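Local coordinates for putative cell adhesion protein (Bacteroides fragilis, PDB 4H40), which probably serves as a fimbrillin-like pilus subunit or adhesin in bacterial cell adhesion, at residues Y115-L120 and T153-T158. Residues are numbered along the deposited sequence; the frame is centred on the assembly and turned at random.
Sequences YYFRIL and TAVTIT
Y115 and V155 pair through both backbone groups, showing how a short antiparallel bridge can fasten two strands that soon diverge. Y115 N donates to V155 O at 2.9 Å, and V155 N returns the bond to Y115 O at 2.8 Å; both are nearly straight. The same Y115 O also receives a CA-H...O contact from A154 CA. One step on, Y116 and A154 form a non-hydrogen-bonded pair, where the Y116 ring lies beside the methyl group, CE1 4.0 Å from A154 CB. On the other face of the sheet lie Y115, F117, T153 and V155, with I157 reaching the Y115 ring from further along its strand. A chi1 of 63° sets F117 CG between the backbone N and the carbonyl carbon; the F117 side chain crosses V155 at about a right angle and T153 obliquely. Its CD1 lies 3.8 Å from V155 CG1, while the tip atom CZ approaches T153 OG1. I157 CD1 comes to 3.6 Å from Y115 CD2, the two side chains crossing at about a right angle. Strand 153-157 joins one side of strand 113-121, whose other side pairs with strand 56-62 in this all-beta fimbrillin-like protein, a family placed in the transthyretin clan. At 133° between the short strand axes, the pairing is strongly twisted. I119 CD1 lies in plane at the edge of the F117 ring. Further out, L172 of strand 169-173 touches both F117 and V155, and V14 and I16 of strand 14-19 pack on I157. The Y115 hydroxyl is hydrogen-bonded to K111 O, and on the face of the sheet that carries Y116 and A154, K66 makes a cation-pi contact with Y116.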
loop_
_atom_site.group_PDB
_atom_site.type_symbol
_atom_site.label_atom_id
_atom_site.label_comp_id
_atom_site.label_asym_id
_atom_site.label_seq_id
_atom_site.Cartn_x
_atom_site.Cartn_y
_atom_site.Cartn_z
ATOM N N TYR B 115 -26.488 -39.318 -11.206
ATOM C CA TYR B 115 -25.901 -38.807 -9.974
ATOM C C TYR B 115 -25.207 -37.458 -10.172
ATOM O O TYR B 115 -24.621 -37.208 -11.223
ATOM C CB TYR B 115 -24.850 -39.807 -9.437
ATOM C CG TYR B 115 -25.360 -41.211 -9.223
ATOM C CD1 TYR B 115 -25.928 -41.590 -8.009
ATOM C CD2 TYR B 115 -25.256 -42.171 -10.225
ATOM C CE1 TYR B 115 -26.404 -42.888 -7.808
ATOM C CE2 TYR B 115 -25.732 -43.469 -10.038
ATOM C CZ TYR B 115 -26.297 -43.827 -8.824
ATOM O OH TYR B 115 -26.754 -45.112 -8.636
ATOM N N TYR B 116 -25.232 -36.616 -9.134
ATOM C CA TYR B 116 -24.502 -35.353 -9.091
ATOM C C TYR B 116 -23.236 -35.615 -8.333
ATOM O O TYR B 116 -23.245 -36.446 -7.428
ATOM C CB TYR B 116 -25.322 -34.254 -8.400
ATOM C CG TYR B 116 -26.426 -33.683 -9.260
ATOM C CD1 TYR B 116 -26.155 -32.711 -10.220
ATOM C CD2 TYR B 116 -27.749 -34.075 -9.081
ATOM C CE1 TYR B 116 -27.169 -32.167 -11.004
ATOM C CE2 TYR B 116 -28.774 -33.529 -9.849
ATOM C CZ TYR B 116 -28.480 -32.577 -10.814
ATOM O OH TYR B 116 -29.480 -32.031 -11.583
ATOM N N PHE B 117 -22.140 -34.953 -8.682
ATOM C CA PHE B 117 -20.921 -35.183 -7.925
ATOM C C PHE B 117 -20.135 -33.893 -7.746
ATOM O O PHE B 117 -20.108 -33.024 -8.621
ATOM C CB PHE B 117 -20.045 -36.329 -8.512
ATOM C CG PHE B 117 -19.488 -36.115 -9.899
ATOM C CD1 PHE B 117 -20.229 -36.454 -11.022
ATOM C CD2 PHE B 117 -18.210 -35.590 -10.084
ATOM C CE1 PHE B 117 -19.723 -36.224 -12.314
ATOM C CE2 PHE B 117 -17.699 -35.368 -11.376
ATOM C CZ PHE B 117 -18.458 -35.693 -12.483
ATOM N N ARG B 118 -19.535 -33.769 -6.561
ATOM C CA ARG B 118 -18.688 -32.649 -6.163
ATOM C C ARG B 118 -17.328 -33.189 -5.758
ATOM O O ARG B 118 -17.201 -34.375 -5.421
ATOM C CB ARG B 118 -19.318 -31.828 -5.024
ATOM C CG ARG B 118 -20.684 -31.275 -5.355
ATOM C CD ARG B 118 -21.004 -30.060 -4.531
ATOM N NE ARG B 118 -21.723 -29.100 -5.357
ATOM C CZ ARG B 118 -21.405 -27.820 -5.488
ATOM N NH1 ARG B 118 -20.408 -27.300 -4.792
ATOM N NH2 ARG B 118 -22.099 -27.043 -6.294
ATOM N N ILE B 119 -16.302 -32.331 -5.835
ATOM C CA ILE B 119 -14.920 -32.679 -5.501
ATOM C C ILE B 119 -14.405 -31.719 -4.468
ATOM O O ILE B 119 -14.744 -30.534 -4.493
ATOM C CB ILE B 119 -13.955 -32.690 -6.744
ATOM C CG1 ILE B 119 -14.603 -33.134 -8.080
ATOM C CG2 ILE B 119 -12.611 -33.388 -6.448
ATOM C CD1 ILE B 119 -15.018 -34.538 -8.161
ATOM N N LEU B 120 -13.540 -32.237 -3.596
ATOM C CA LEU B 120 -12.803 -31.525 -2.554
ATOM C C LEU B 120 -11.370 -32.003 -2.579
ATOM O O LEU B 120 -11.128 -33.198 -2.793
ATOM C CB LEU B 120 -13.404 -31.776 -1.162
ATOM C CG LEU B 120 -14.820 -31.329 -0.924
ATOM C CD1 LEU B 120 -15.455 -32.185 0.102
ATOM C CD2 LEU B 120 -14.891 -29.877 -0.496
ATOM N N THR B 153 -21.372 -31.168 -12.006
ATOM C CA THR B 153 -21.915 -31.905 -13.138
ATOM C C THR B 153 -22.623 -33.160 -12.680
ATOM O O THR B 153 -22.439 -33.643 -11.558
ATOM C CB THR B 153 -20.815 -32.237 -14.163
ATOM O OG1 THR B 153 -19.663 -32.765 -13.496
ATOM C CG2 THR B 153 -20.427 -31.035 -14.992
ATOM N N ALA B 154 -23.479 -33.661 -13.559
ATOM C CA ALA B 154 -24.203 -34.903 -13.373
ATOM C C ALA B 154 -23.590 -35.961 -14.279
ATOM O O ALA B 154 -22.994 -35.635 -15.318
ATOM C CB ALA B 154 -25.677 -34.708 -13.674
ATOM N N VAL B 155 -23.690 -37.223 -13.857
ATOM C CA VAL B 155 -23.198 -38.384 -14.603
ATOM C C VAL B 155 -24.297 -39.430 -14.652
ATOM O O VAL B 155 -24.990 -39.638 -13.657
ATOM C CB VAL B 155 -21.861 -38.954 -14.029
ATOM C CG1 VAL B 155 -21.990 -39.400 -12.563
ATOM C CG2 VAL B 155 -21.304 -40.077 -14.912
ATOM N N THR B 156 -24.467 -40.060 -15.814
ATOM C CA THR B 156 -25.424 -41.151 -15.978
ATOM C C THR B 156 -24.614 -42.432 -16.134
ATOM O O THR B 156 -23.774 -42.528 -17.026
ATOM C CB THR B 156 -26.391 -40.886 -17.135
ATOM O OG1 THR B 156 -27.059 -39.649 -16.900
ATOM C CG2 THR B 156 -27.421 -41.997 -17.293
ATOM N N ILE B 157 -24.841 -43.391 -15.238
ATOM C CA ILE B 157 -24.156 -44.679 -15.255
ATOM C C ILE B 157 -25.091 -45.697 -15.921
ATOM O O ILE B 157 -26.260 -45.811 -15.540
ATOM C CB ILE B 157 -23.688 -45.091 -13.831
ATOM C CG1 ILE B 157 -22.786 -43.989 -13.230
ATOM C CG2 ILE B 157 -22.951 -46.435 -13.865
ATOM C CD1 ILE B 157 -22.539 -44.066 -11.751
ATOM N N THR B 158 -24.584 -46.396 -16.952
ATOM C CA THR B 158 -25.343 -47.389 -17.730
ATOM C C THR B 158 -24.954 -48.820 -17.345
ATOM O O THR B 158 -23.833 -49.062 -16.901
ATOM C CB THR B 158 -25.139 -47.159 -19.235
ATOM O OG1 THR B 158 -23.748 -46.964 -19.503
ATOM C CG2 THR B 158 -25.937 -45.967 -19.759
#